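PDB 4CDB: listeriolysin O, which forms oligomeric pores in cholesterol-containing host membranes after a major conformational change, and so lyses the host cell. Local coordinates for residues Y260-Y265 with R329-K334; I216-N221 with A336-E341; A307-G312 with E317-D322; Q207-S212 with A279-A284. All blocks are in the same frame, centred on the assembly; numbering follows the deposited sequence.

Contact 1: Y260-Y265 with R329-K334; sequences YGRQVY and RDILKK. With NA (sodium ion), chain N.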
loop_
_atom_site.group_PDB
_atom_site.type_symbol
_atom_site.label_atom_id
_atom_site.label_comp_id
_atom_site.label_asym_id
_atom_site.label_seq_id
_atom_site.Cartn_x
_atom_site.Cartn_y
_atom_site.Cartn_z
ATOM N N TYR A 260 -5.465 2.472 20.824
ATOM C CA TYR A 260 -4.163 2.128 21.384
ATOM C C TYR A 260 -3.756 0.729 20.944
ATOM O O TYR A 260 -4.595 -0.166 20.845
ATOM C CB TYR A 260 -4.197 2.185 22.914
ATOM C CG TYR A 260 -4.456 3.560 23.492
ATOM C CD1 TYR A 260 -5.748 4.053 23.610
ATOM C CD2 TYR A 260 -3.409 4.353 23.944
ATOM C CE1 TYR A 260 -5.993 5.302 24.146
ATOM C CE2 TYR A 260 -3.642 5.607 24.484
ATOM C CZ TYR A 260 -4.937 6.076 24.582
ATOM O OH TYR A 260 -5.179 7.320 25.117
ATOM N N GLY A 261 -2.466 0.540 20.689
ATOM C CA GLY A 261 -1.967 -0.768 20.314
ATOM C C GLY A 261 -0.618 -0.781 19.622
ATOM O O GLY A 261 0.272 0.011 19.932
ATOM N N ARG A 262 -0.481 -1.697 18.671
ATOM C CA ARG A 262 0.789 -1.947 18.005
ATOM C C ARG A 262 0.610 -1.774 16.504
ATOM O O ARG A 262 -0.382 -2.238 15.938
ATOM C CB ARG A 262 1.250 -3.371 18.329
ATOM C CG ARG A 262 2.522 -3.828 17.638
ATOM C CD ARG A 262 2.868 -5.248 18.071
ATOM N NE ARG A 262 4.098 -5.738 17.458
ATOM C CZ ARG A 262 4.140 -6.471 16.351
ATOM N NH1 ARG A 262 3.015 -6.803 15.732
ATOM N NH2 ARG A 262 5.305 -6.875 15.864
ATOM N N GLN A 263 1.552 -1.097 15.857
ATOM C CA GLN A 263 1.454 -0.879 14.417
ATOM C C GLN A 263 2.722 -1.293 13.684
ATOM O O GLN A 263 3.832 -0.957 14.099
ATOM C CB GLN A 263 1.124 0.584 14.104
ATOM C CG GLN A 263 0.885 0.852 12.620
ATOM C CD GLN A 263 0.397 2.260 12.342
ATOM O OE1 GLN A 263 -0.222 2.522 11.311
ATOM N NE2 GLN A 263 0.681 3.179 13.259
ATOM N N VAL A 264 2.545 -2.026 12.589
ATOM C CA VAL A 264 3.659 -2.461 11.761
ATOM C C VAL A 264 3.517 -1.888 10.357
ATOM O O VAL A 264 2.518 -2.132 9.681
ATOM C CB VAL A 264 3.716 -3.997 11.663
ATOM C CG1 VAL A 264 4.897 -4.429 10.814
ATOM C CG2 VAL A 264 3.803 -4.612 13.049
ATOM N N TYR A 265 4.507 -1.110 9.928
ATOM C CA TYR A 265 4.556 -0.629 8.554
ATOM C C TYR A 265 5.500 -1.513 7.749
ATOM O O TYR A 265 6.590 -1.848 8.216
ATOM C CB TYR A 265 5.018 0.827 8.492
ATOM C CG TYR A 265 3.966 1.834 8.902
ATOM C CD1 TYR A 265 3.006 2.272 7.999
ATOM C CD2 TYR A 265 3.944 2.359 10.187
ATOM C CE1 TYR A 265 2.045 3.199 8.368
ATOM C CE2 TYR A 265 2.989 3.285 10.566
ATOM C CZ TYR A 265 2.043 3.701 9.654
ATOM O OH TYR A 265 1.093 4.622 10.035
ATOM N N ARG A 329 5.646 -13.417 8.487
ATOM C CA ARG A 329 4.727 -14.237 9.283
ATOM C C ARG A 329 5.266 -14.558 10.679
ATOM O O ARG A 329 4.631 -15.282 11.447
ATOM C CB ARG A 329 4.344 -15.520 8.538
ATOM C CG ARG A 329 3.399 -15.303 7.371
ATOM C CD ARG A 329 1.973 -15.628 7.768
ATOM N NE ARG A 329 1.454 -14.720 8.785
ATOM C CZ ARG A 329 0.400 -14.984 9.549
ATOM N NH1 ARG A 329 -0.243 -16.137 9.419
ATOM N NH2 ARG A 329 -0.007 -14.100 10.449
ATOM N N ASP A 330 6.437 -14.018 10.998
ATOM C CA ASP A 330 7.009 -14.123 12.331
ATOM C C ASP A 330 6.797 -12.788 13.030
ATOM O O ASP A 330 6.396 -12.735 14.193
ATOM C CB ASP A 330 8.503 -14.444 12.255
ATOM C CG ASP A 330 8.793 -15.702 11.456
ATOM O OD1 ASP A 330 7.884 -16.548 11.317
ATOM O OD2 ASP A 330 9.935 -15.848 10.969
ATOM N N ILE A 331 7.074 -11.713 12.299
ATOM C CA ILE A 331 6.831 -10.358 12.777
ATOM C C ILE A 331 5.331 -10.131 12.933
ATOM O O ILE A 331 4.867 -9.629 13.958
ATOM C CB ILE A 331 7.409 -9.300 11.805
ATOM C CG1 ILE A 331 8.935 -9.229 11.916
ATOM C CG2 ILE A 331 6.803 -7.931 12.073
ATOM C CD1 ILE A 331 9.679 -10.278 11.108
ATOM N N LEU A 332 4.580 -10.518 11.907
ATOM C CA LEU A 332 3.129 -10.359 11.896
ATOM C C LEU A 332 2.451 -11.283 12.907
ATOM O O LEU A 332 1.304 -11.059 13.292
ATOM C CB LEU A 332 2.568 -10.616 10.492
ATOM C CG LEU A 332 2.779 -9.563 9.393
ATOM C CD1 LEU A 332 2.331 -8.189 9.865
ATOM C CD2 LEU A 332 4.220 -9.522 8.899
ATOM N N LYS A 333 3.167 -12.319 13.331
ATOM C CA LYS A 333 2.650 -13.275 14.304
ATOM C C LYS A 333 2.497 -12.645 15.687
ATOM O O LYS A 333 1.440 -12.742 16.311
ATOM C CB LYS A 333 3.580 -14.487 14.393
ATOM C CG LYS A 333 3.156 -15.535 15.405
ATOM C CD LYS A 333 4.331 -16.418 15.800
ATOM C CE LYS A 333 5.021 -17.011 14.580
ATOM N NZ LYS A 333 6.228 -17.802 14.951
ATOM N N LYS A 334 3.559 -11.995 16.155
ATOM C CA LYS A 334 3.601 -11.411 17.494
ATOM C C LYS A 334 2.672 -10.204 17.652
ATOM O O LYS A 334 2.511 -9.406 16.729
ATOM C CB LYS A 334 5.042 -11.018 17.845
ATOM C CG LYS A 334 5.223 -10.366 19.212
ATOM C CD LYS A 334 6.684 -10.012 19.474
ATOM C CE LYS A 334 7.207 -8.984 18.478
ATOM N NZ LYS A 334 6.557 -7.653 18.640
HETATM NA NA NA N . -0.545 5.379 8.296
HETATM O O HOH W 1 -2.530 3.753 8.097
#
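Arg-262, on strand 262-270, reaches across to the loop Arg-329 to Lys-334, so the contact joins a strand of the antiparallel core sheet of this cholesterol-dependent cytolysin to the connection between strands 319-324 and 345-353. The arginine is extended, with CG trans to the backbone N (chi1 176°), and this straight chain carries the guanidinium across to the loop backbone. There the group meets two carbonyls differently. Ile-331 O lies at its edge, near the plane, and takes a weak hydrogen bond from Arg-262 NH2 (3.4 Å, N-H...O angle 147°). Lys-334 O stands over one face, 2.8 Å from Arg-262 NH1, but the angle is too poor for a hydrogen bond; NH1 is instead bonded to Gln-215 OE1 on the adjacent strand. The lysine side chain, bent near its end, comes in roughly perpendicular to the arginine and brings Lys-334 NZ within 3.1 Å of Arg-262 NH2. The nearby carbonyls probably soften this approach of like charges. Two residues on, Val-264 gives an apolar contact, its CG1 lying 4.2 Å from Ile-331 CG2; Ile-309 touches both side chains. Tyr-265 serves a sodium ion shared with Gln-78 and Phe-183: its OH binds the metal at 2.5 Å, with the ion in the ring plane at the edge.

Contact 2: I216-N221 with A336-E341; sequences IYYNVN and ATFNRE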
loop_
_atom_site.group_PDB
_atom_site.type_symbol
_atom_site.label_atom_id
_atom_site.label_comp_id
_atom_site.label_asym_id
_atom_site.label_seq_id
_atom_site.Cartn_x
_atom_site.Cartn_y
_atom_site.Cartn_z
ATOM N N ILE A 216 -5.073 -3.205 17.254
ATOM C CA ILE A 216 -5.670 -2.344 18.268
ATOM C C ILE A 216 -6.142 -3.157 19.470
ATOM O O ILE A 216 -7.007 -4.023 19.344
ATOM C CB ILE A 216 -6.855 -1.545 17.692
ATOM C CG1 ILE A 216 -6.423 -0.797 16.429
ATOM C CG2 ILE A 216 -7.420 -0.589 18.737
ATOM C CD1 ILE A 216 -7.572 -0.193 15.647
ATOM N N TYR A 217 -5.573 -2.866 20.636
ATOM C CA TYR A 217 -5.898 -3.597 21.854
ATOM C C TYR A 217 -7.150 -3.042 22.526
ATOM O O TYR A 217 -7.948 -3.792 23.090
ATOM C CB TYR A 217 -4.717 -3.557 22.825
ATOM C CG TYR A 217 -3.445 -4.144 22.258
ATOM C CD1 TYR A 217 -3.486 -5.197 21.354
ATOM C CD2 TYR A 217 -2.201 -3.640 22.622
ATOM C CE1 TYR A 217 -2.326 -5.737 20.832
ATOM C CE2 TYR A 217 -1.034 -4.175 22.103
ATOM C CZ TYR A 217 -1.103 -5.222 21.208
ATOM O OH TYR A 217 0.055 -5.755 20.689
ATOM N N TYR A 218 -7.313 -1.724 22.465
ATOM C CA TYR A 218 -8.479 -1.071 23.048
ATOM C C TYR A 218 -8.655 0.355 22.539
ATOM O O TYR A 218 -7.708 0.975 22.046
ATOM C CB TYR A 218 -8.405 -1.080 24.579
ATOM C CG TYR A 218 -7.148 -0.458 25.150
ATOM C CD1 TYR A 218 -7.096 0.896 25.454
ATOM C CD2 TYR A 218 -6.018 -1.226 25.394
ATOM C CE1 TYR A 218 -5.952 1.469 25.978
ATOM C CE2 TYR A 218 -4.869 -0.664 25.917
ATOM C CZ TYR A 218 -4.841 0.683 26.208
ATOM O OH TYR A 218 -3.699 1.244 26.730
ATOM N N ASN A 219 -9.880 0.858 22.656
ATOM C CA ASN A 219 -10.186 2.246 22.347
ATOM C C ASN A 219 -10.703 2.969 23.581
ATOM O O ASN A 219 -11.503 2.423 24.343
ATOM C CB ASN A 219 -11.224 2.335 21.225
ATOM C CG ASN A 219 -10.710 1.788 19.912
ATOM O OD1 ASN A 219 -10.194 2.532 19.078
ATOM N ND2 ASN A 219 -10.848 0.482 19.720
ATOM N N VAL A 220 -10.234 4.196 23.776
ATOM C CA VAL A 220 -10.761 5.051 24.826
ATOM C C VAL A 220 -11.495 6.232 24.201
ATOM O O VAL A 220 -10.910 7.001 23.430
ATOM C CB VAL A 220 -9.649 5.560 25.766
ATOM C CG1 VAL A 220 -10.213 6.565 26.763
ATOM C CG2 VAL A 220 -8.986 4.390 26.489
ATOM N N ASN A 221 -12.779 6.362 24.524
ATOM C CA ASN A 221 -13.591 7.448 23.984
ATOM C C ASN A 221 -14.080 8.428 25.056
ATOM O O ASN A 221 -14.008 8.144 26.255
ATOM C CB ASN A 221 -14.766 6.895 23.174
ATOM C CG ASN A 221 -15.733 6.097 24.021
ATOM O OD1 ASN A 221 -15.393 5.653 25.117
ATOM N ND2 ASN A 221 -16.946 5.905 23.516
ATOM N N ALA A 336 -0.643 -10.216 18.422
ATOM C CA ALA A 336 -2.046 -10.448 18.090
ATOM C C ALA A 336 -2.934 -10.417 19.329
ATOM O O ALA A 336 -4.141 -10.192 19.234
ATOM C CB ALA A 336 -2.206 -11.769 17.357
ATOM N N THR A 337 -2.330 -10.648 20.491
ATOM C CA THR A 337 -3.064 -10.644 21.753
ATOM C C THR A 337 -2.484 -9.644 22.758
ATOM O O THR A 337 -1.290 -9.666 23.060
ATOM C CB THR A 337 -3.117 -12.056 22.378
ATOM O OG1 THR A 337 -3.930 -12.910 21.563
ATOM C CG2 THR A 337 -3.702 -12.003 23.780
ATOM N N PHE A 338 -3.344 -8.767 23.266
ATOM C CA PHE A 338 -2.953 -7.760 24.247
ATOM C C PHE A 338 -2.521 -8.377 25.576
ATOM O O PHE A 338 -3.149 -9.315 26.070
ATOM C CB PHE A 338 -4.112 -6.783 24.468
ATOM C CG PHE A 338 -3.942 -5.882 25.662
ATOM C CD1 PHE A 338 -2.924 -4.941 25.708
ATOM C CD2 PHE A 338 -4.824 -5.958 26.729
ATOM C CE1 PHE A 338 -2.779 -4.108 26.804
ATOM C CE2 PHE A 338 -4.685 -5.127 27.827
ATOM C CZ PHE A 338 -3.662 -4.201 27.863
ATOM N N ASN A 339 -1.440 -7.851 26.145
ATOM C CA ASN A 339 -1.006 -8.260 27.478
ATOM C C ASN A 339 -0.419 -7.095 28.275
ATOM O O ASN A 339 -0.124 -6.038 27.718
ATOM C CB ASN A 339 -0.018 -9.429 27.403
ATOM C CG ASN A 339 1.412 -8.977 27.183
ATOM O OD1 ASN A 339 2.133 -8.679 28.136
ATOM N ND2 ASN A 339 1.832 -8.933 25.924
ATOM N N ARG A 340 -0.248 -7.305 29.579
ATOM C CA ARG A 340 0.153 -6.247 30.508
ATOM C C ARG A 340 1.497 -5.603 30.168
ATOM O O ARG A 340 1.673 -4.395 30.332
ATOM C CB ARG A 340 0.192 -6.790 31.939
ATOM C CG ARG A 340 0.244 -5.716 33.019
ATOM C CD ARG A 340 0.472 -6.332 34.394
ATOM N NE ARG A 340 0.179 -5.397 35.477
ATOM C CZ ARG A 340 -0.865 -5.501 36.294
ATOM N NH1 ARG A 340 -1.720 -6.508 36.159
ATOM N NH2 ARG A 340 -1.053 -4.602 37.250
ATOM N N GLU A 341 2.442 -6.413 29.699
ATOM C CA GLU A 341 3.788 -5.930 29.396
ATOM C C GLU A 341 3.818 -4.987 28.195
ATOM O O GLU A 341 4.549 -3.996 28.195
ATOM C CB GLU A 341 4.743 -7.106 29.176
ATOM C CG GLU A 341 5.270 -7.735 30.460
ATOM C CD GLU A 341 4.167 -8.242 31.372
ATOM O OE1 GLU A 341 3.268 -8.957 30.884
ATOM O OE2 GLU A 341 4.204 -7.926 32.581
#
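Tyr-217 presents one ring face to Phe-338, and the covering group is less the phenylalanine ring than its root: Phe-338 CB sits 3.5 Å from Tyr-217 CG. The two rings are oblique, with planes at 37° and centroids 5.3 Å apart, and their nearest atoms are Tyr-217 CD2 and Phe-338 CD1 at 3.4 Å. Tyr-218 approaches otherwise. It turns its edge toward the face of Phe-338 in a T-shaped pair (planes at 70°, centroids 5.7 Å), in which Phe-338 CE1 lies near the plane of the tyrosine, 4.1 Å from Tyr-218 CE2. Neighbours on a regular strand would point to opposite faces, yet here both tyrosines reach one phenylalanine. Two features probably account for it: Tyr-217 and Tyr-218 form a classic beta bulge opposite Tyr-260, and Tyr-218 holds CG between its backbone N and carbonyl carbon (chi1 56°). The result is a buried aromatic cluster. On the loop side, Tyr-217 OH is hydrogen-bonded to Gly-335 O, a second tie to the same loop. Just past Phe-338 the loop bends in an Asx turn, Asn-339 OD1 accepting from Glu-341 N at 2.8 Å. Around the cluster, Tyr-218 meets the ring of Tyr-260 on strand 252-260, Ile-118 on strand 114-118 and Val-148 on helix 137-152, while Arg-340 forms a salt bridge to Glu-149 of that helix.

Contact 3: A307-G312 with E317-D322; sequences AVIYGG and EVQIID. With NA (sodium ion), chain T.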
loop_
_atom_site.group_PDB
_atom_site.type_symbol
_atom_site.label_atom_id
_atom_site.label_comp_id
_atom_site.label_asym_id
_atom_site.label_seq_id
_atom_site.Cartn_x
_atom_site.Cartn_y
_atom_site.Cartn_z
ATOM N N ALA A 307 10.580 -3.579 7.749
ATOM C CA ALA A 307 9.503 -3.391 8.713
ATOM C C ALA A 307 9.830 -2.329 9.753
ATOM O O ALA A 307 10.909 -2.336 10.343
ATOM C CB ALA A 307 9.173 -4.710 9.396
ATOM N N VAL A 308 8.884 -1.418 9.965
ATOM C CA VAL A 308 8.968 -0.442 11.045
ATOM C C VAL A 308 7.852 -0.731 12.045
ATOM O O VAL A 308 6.674 -0.736 11.683
ATOM C CB VAL A 308 8.825 0.994 10.516
ATOM C CG1 VAL A 308 8.932 1.996 11.655
ATOM C CG2 VAL A 308 9.881 1.271 9.462
ATOM N N ILE A 309 8.222 -0.974 13.298
ATOM C CA ILE A 309 7.263 -1.414 14.306
ATOM C C ILE A 309 7.134 -0.419 15.460
ATOM O O ILE A 309 8.130 -0.062 16.092
ATOM C CB ILE A 309 7.663 -2.793 14.877
ATOM C CG1 ILE A 309 7.999 -3.765 13.744
ATOM C CG2 ILE A 309 6.562 -3.353 15.766
ATOM C CD1 ILE A 309 8.488 -5.117 14.224
ATOM N N TYR A 310 5.906 0.023 15.729
ATOM C CA TYR A 310 5.633 0.910 16.860
ATOM C C TYR A 310 4.731 0.218 17.881
ATOM O O TYR A 310 3.817 -0.520 17.509
ATOM C CB TYR A 310 4.956 2.203 16.394
ATOM C CG TYR A 310 5.693 2.948 15.306
ATOM C CD1 TYR A 310 6.997 3.387 15.495
ATOM C CD2 TYR A 310 5.075 3.236 14.097
ATOM C CE1 TYR A 310 7.670 4.078 14.505
ATOM C CE2 TYR A 310 5.738 3.926 13.100
ATOM C CZ TYR A 310 7.034 4.346 13.309
ATOM O OH TYR A 310 7.697 5.032 12.320
ATOM N N GLY A 311 4.983 0.467 19.165
ATOM C CA GLY A 311 4.158 -0.078 20.230
ATOM C C GLY A 311 4.224 -1.590 20.357
ATOM O O GLY A 311 3.302 -2.218 20.885
ATOM N N GLY A 312 5.315 -2.175 19.875
ATOM C CA GLY A 312 5.495 -3.613 19.939
ATOM C C GLY A 312 6.316 -4.043 21.138
ATOM O O GLY A 312 6.499 -5.235 21.382
ATOM N N GLU A 317 9.791 1.809 22.379
ATOM C CA GLU A 317 10.870 1.310 21.539
ATOM C C GLU A 317 10.417 1.153 20.088
ATOM O O GLU A 317 9.317 0.667 19.819
ATOM C CB GLU A 317 11.374 -0.027 22.086
ATOM C CG GLU A 317 12.643 -0.547 21.433
ATOM C CD GLU A 317 13.065 -1.899 21.983
ATOM O OE1 GLU A 317 12.430 -2.911 21.624
ATOM O OE2 GLU A 317 14.029 -1.947 22.775
ATOM N N VAL A 318 11.266 1.578 19.156
ATOM C CA VAL A 318 10.977 1.439 17.733
ATOM C C VAL A 318 11.859 0.362 17.114
ATOM O O VAL A 318 13.086 0.452 17.165
ATOM C CB VAL A 318 11.206 2.760 16.983
ATOM C CG1 VAL A 318 10.920 2.586 15.498
ATOM C CG2 VAL A 318 10.334 3.850 17.573
ATOM N N GLN A 319 11.234 -0.657 16.534
ATOM C CA GLN A 319 11.980 -1.742 15.906
ATOM C C GLN A 319 12.001 -1.626 14.387
ATOM O O GLN A 319 10.968 -1.388 13.759
ATOM C CB GLN A 319 11.413 -3.106 16.307
ATOM C CG GLN A 319 12.121 -3.755 17.485
ATOM C CD GLN A 319 12.051 -5.269 17.445
ATOM O OE1 GLN A 319 13.059 -5.943 17.230
ATOM N NE2 GLN A 319 10.857 -5.815 17.651
ATOM N N ILE A 320 13.184 -1.798 13.806
ATOM C CA ILE A 320 13.335 -1.824 12.356
ATOM C C ILE A 320 13.972 -3.140 11.906
ATOM O O ILE A 320 15.040 -3.521 12.387
ATOM C CB ILE A 320 14.162 -0.628 11.845
ATOM C CG1 ILE A 320 13.477 0.687 12.218
ATOM C CG2 ILE A 320 14.353 -0.712 10.339
ATOM C CD1 ILE A 320 14.162 1.917 11.661
ATOM N N ILE A 321 13.305 -3.834 10.990
ATOM C CA ILE A 321 13.753 -5.151 10.552
ATOM C C ILE A 321 13.839 -5.252 9.030
ATOM O O ILE A 321 12.901 -4.884 8.322
ATOM C CB ILE A 321 12.815 -6.264 11.071
ATOM C CG1 ILE A 321 12.740 -6.234 12.598
ATOM C CG2 ILE A 321 13.276 -7.631 10.588
ATOM C CD1 ILE A 321 11.766 -7.234 13.180
ATOM N N ASP A 322 14.973 -5.746 8.539
ATOM C CA ASP A 322 15.137 -6.060 7.125
ATOM C C ASP A 322 15.217 -7.574 6.959
ATOM O O ASP A 322 15.559 -8.287 7.904
ATOM C CB ASP A 322 16.405 -5.409 6.570
ATOM C CG ASP A 322 16.419 -3.905 6.756
ATOM O OD1 ASP A 322 15.860 -3.193 5.895
ATOM O OD2 ASP A 322 16.994 -3.434 7.760
HETATM NA NA NA T . 9.927 6.090 12.836
HETATM O O HOH W 2 7.927 -1.320 18.619
HETATM O O HOH W 3 10.935 7.477 10.396
#
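Ala-307 and Ile-321 form an antiparallel hydrogen-bonded pair, N to O at 2.7 Å from Ala-307 to Ile-321 and 2.9 Å in return. Ile-309 and Gln-319 repeat it, with Ile-309 N to Gln-319 O at 2.8 Å and Gln-319 N to Ile-309 O at 3.2 Å. On the face shared by these four residues, Ile-309 CD1 meets Ile-321 CD1 at 4.0 Å, and Ile-331 from a following loop touches both isoleucines. On the other face Tyr-310, its CG trans to the carbonyl carbon (chi1 -54°), runs its ring alongside Val-318, whose CG1 is 3.7 Å from Tyr-310 CE1. The strands are the arms of a beta hairpin at the margin of the core sheet, their directions 159° apart. The four backbone bonds fill the edge of strand 303-310 here; in this toxin family the second arm is thought to swing away on oligomerization and uncover that edge. Beyond the last direct pair a water bridges the arms, donating to Ile-309 O (2.8 Å), which also accepts from Gln-319 N, and to Glu-317 O, and accepting from Gly-312 N. Further out, Tyr-310 OH binds a sodium ion at 2.5 Å that lies in the ring plane, and Val-190 of helix 187-194 packs against this tyrosine.

Contact 4: Q207-S212 with A279-A284; sequences QEEVIS and AAFDAA. With NA (sodium ion), chain Q.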
loop_
_atom_site.group_PDB
_atom_site.type_symbol
_atom_site.label_atom_id
_atom_site.label_comp_id
_atom_site.label_asym_id
_atom_site.label_seq_id
_atom_site.Cartn_x
_atom_site.Cartn_y
_atom_site.Cartn_z
ATOM N N GLN A 207 9.279 -3.249 -8.310
ATOM C CA GLN A 207 7.908 -3.086 -7.838
ATOM C C GLN A 207 7.872 -3.121 -6.314
ATOM O O GLN A 207 8.454 -4.012 -5.694
ATOM C CB GLN A 207 6.999 -4.175 -8.411
ATOM C CG GLN A 207 6.843 -4.128 -9.921
ATOM C CD GLN A 207 5.735 -5.035 -10.419
ATOM O OE1 GLN A 207 4.552 -4.740 -10.247
ATOM N NE2 GLN A 207 6.115 -6.147 -11.038
ATOM N N GLU A 208 7.195 -2.148 -5.710
ATOM C CA GLU A 208 7.132 -2.064 -4.255
ATOM C C GLU A 208 5.706 -1.917 -3.735
ATOM O O GLU A 208 4.865 -1.277 -4.364
ATOM C CB GLU A 208 8.006 -0.919 -3.735
ATOM C CG GLU A 208 9.481 -1.070 -4.072
ATOM C CD GLU A 208 10.372 -0.126 -3.286
ATOM O OE1 GLU A 208 10.010 1.059 -3.142
ATOM O OE2 GLU A 208 11.442 -0.572 -2.819
ATOM N N GLU A 209 5.443 -2.522 -2.581
ATOM C CA GLU A 209 4.152 -2.382 -1.920
ATOM C C GLU A 209 4.342 -1.864 -0.498
ATOM O O GLU A 209 5.283 -2.255 0.195
ATOM C CB GLU A 209 3.403 -3.715 -1.898
ATOM C CG GLU A 209 1.966 -3.607 -1.407
ATOM C CD GLU A 209 1.307 -4.959 -1.216
ATOM O OE1 GLU A 209 2.027 -5.942 -0.941
ATOM O OE2 GLU A 209 0.067 -5.037 -1.338
ATOM N N VAL A 210 3.446 -0.976 -0.075
ATOM C CA VAL A 210 3.473 -0.448 1.283
ATOM C C VAL A 210 2.273 -0.968 2.067
ATOM O O VAL A 210 1.135 -0.896 1.599
ATOM C CB VAL A 210 3.487 1.089 1.285
ATOM C CG1 VAL A 210 3.373 1.624 2.704
ATOM C CG2 VAL A 210 4.759 1.592 0.634
ATOM N N ILE A 211 2.539 -1.499 3.256
ATOM C CA ILE A 211 1.500 -2.095 4.084
ATOM C C ILE A 211 1.433 -1.435 5.462
ATOM O O ILE A 211 2.462 -1.202 6.098
ATOM C CB ILE A 211 1.737 -3.611 4.263
ATOM C CG1 ILE A 211 1.748 -4.317 2.908
ATOM C CG2 ILE A 211 0.686 -4.222 5.174
ATOM C CD1 ILE A 211 2.021 -5.799 3.002
ATOM N N SER A 212 0.218 -1.126 5.908
ATOM C CA SER A 212 -0.006 -0.633 7.262
ATOM C C SER A 212 -0.790 -1.681 8.052
ATOM O O SER A 212 -1.933 -1.994 7.714
ATOM C CB SER A 212 -0.770 0.692 7.229
ATOM O OG SER A 212 -0.893 1.247 8.526
ATOM N N ALA A 279 -0.310 -10.581 -5.967
ATOM C CA ALA A 279 -0.814 -11.865 -5.488
ATOM C C ALA A 279 0.257 -12.619 -4.708
ATOM O O ALA A 279 -0.034 -13.269 -3.704
ATOM C CB ALA A 279 -1.312 -12.705 -6.652
ATOM N N ALA A 280 1.496 -12.526 -5.179
ATOM C CA ALA A 280 2.625 -13.135 -4.488
ATOM C C ALA A 280 2.821 -12.494 -3.119
ATOM O O ALA A 280 3.016 -13.190 -2.121
ATOM C CB ALA A 280 3.885 -13.002 -5.321
ATOM N N PHE A 281 2.773 -11.165 -3.085
ATOM C CA PHE A 281 2.888 -10.414 -1.840
ATOM C C PHE A 281 1.759 -10.777 -0.879
ATOM O O PHE A 281 1.985 -10.946 0.319
ATOM C CB PHE A 281 2.871 -8.907 -2.112
ATOM C CG PHE A 281 4.185 -8.354 -2.599
ATOM C CD1 PHE A 281 5.320 -9.147 -2.645
ATOM C CD2 PHE A 281 4.284 -7.031 -3.000
ATOM C CE1 PHE A 281 6.528 -8.633 -3.088
ATOM C CE2 PHE A 281 5.488 -6.510 -3.444
ATOM C CZ PHE A 281 6.612 -7.313 -3.488
ATOM N N ASP A 282 0.547 -10.897 -1.413
ATOM C CA ASP A 282 -0.624 -11.232 -0.606
ATOM C C ASP A 282 -0.475 -12.584 0.093
ATOM O O ASP A 282 -0.905 -12.753 1.235
ATOM C CB ASP A 282 -1.894 -11.228 -1.465
ATOM C CG ASP A 282 -2.221 -9.853 -2.021
ATOM O OD1 ASP A 282 -1.852 -8.846 -1.382
ATOM O OD2 ASP A 282 -2.850 -9.783 -3.098
ATOM N N ALA A 283 0.138 -13.539 -0.599
ATOM C CA ALA A 283 0.307 -14.890 -0.073
ATOM C C ALA A 283 1.370 -14.947 1.020
ATOM O O ALA A 283 1.207 -15.646 2.020
ATOM C CB ALA A 283 0.648 -15.858 -1.200
ATOM N N ALA A 284 2.454 -14.203 0.828
ATOM C CA ALA A 284 3.552 -14.189 1.790
ATOM C C ALA A 284 3.158 -13.514 3.102
ATOM O O ALA A 284 3.833 -13.667 4.120
ATOM C CB ALA A 284 4.768 -13.507 1.191
HETATM NA NA NA Q . 0.162 -7.499 0.032
#
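Glu-209 and Phe-281 make the close part of this contact, their side chains running antiparallel past one another. Glu-209 CB lies 3.6 Å from Phe-281 CD2, and the same ring atom has Glu-209 OE1 at 3.2 Å, approaching obliquely; carboxylate and ring planes differ by only 20°. The glutamate is extended, CG being trans to the backbone N (chi1 -172°), which carries its carboxylate past the ring toward the helix. There it grips a sodium ion with both oxygens, OE1 at 2.6 Å and OE2 at 2.8 Å. Strand 207-222 belongs to the core sheet, whereas helix 277-286 lies largely in a segment expected to become a membrane-spanning beta strand of the pore, so the helix is consistent with the state before insertion. The axes of the two segments are 10.4 Å apart, the usual spacing for a helix on a sheet, and side chains and the metal fill the interval. The partly exposed flank is looser. Asp-282 OD1 completes the bridge at 2.8 Å from the sodium ion while also bonded to Lys-278 NZ; the cations would be expected to offset the two carboxylates, whose nearest oxygens, Glu-209 OE2 and Asp-282 OD1, stay 4.3 Å apart. Gln-207 contributes mainly its backbone O, at the edge of the ring and 4.4 Å from Phe-281 CZ; its NE2 is hydrogen-bonded to Ser-274 O and Ser-272 O.

How the contacts relate
From the N terminus, strand 207-222 comes first and serves two contacts, its beginning opening contact 4 and its later part contact 2. Strand 262-270 then opens contact 1 before helix 277-286 closes contact 4, so contact 4 crosses both contacts 1 and 2. The hairpin of contact 3 follows in series with contact 4 and nests inside the loop closed by contact 1 at 329-334, itself nested inside that closed by contact 2 at 336-341. Strand 262-270 bonds to strand 303-310 through Tyr-265 N to Val-308 O (2.8 Å), and Tyr-260 O to Tyr-217 N (2.9 Å) links contacts 1 and 2. Sheet, helix and the 325-344 connection are thus tied together.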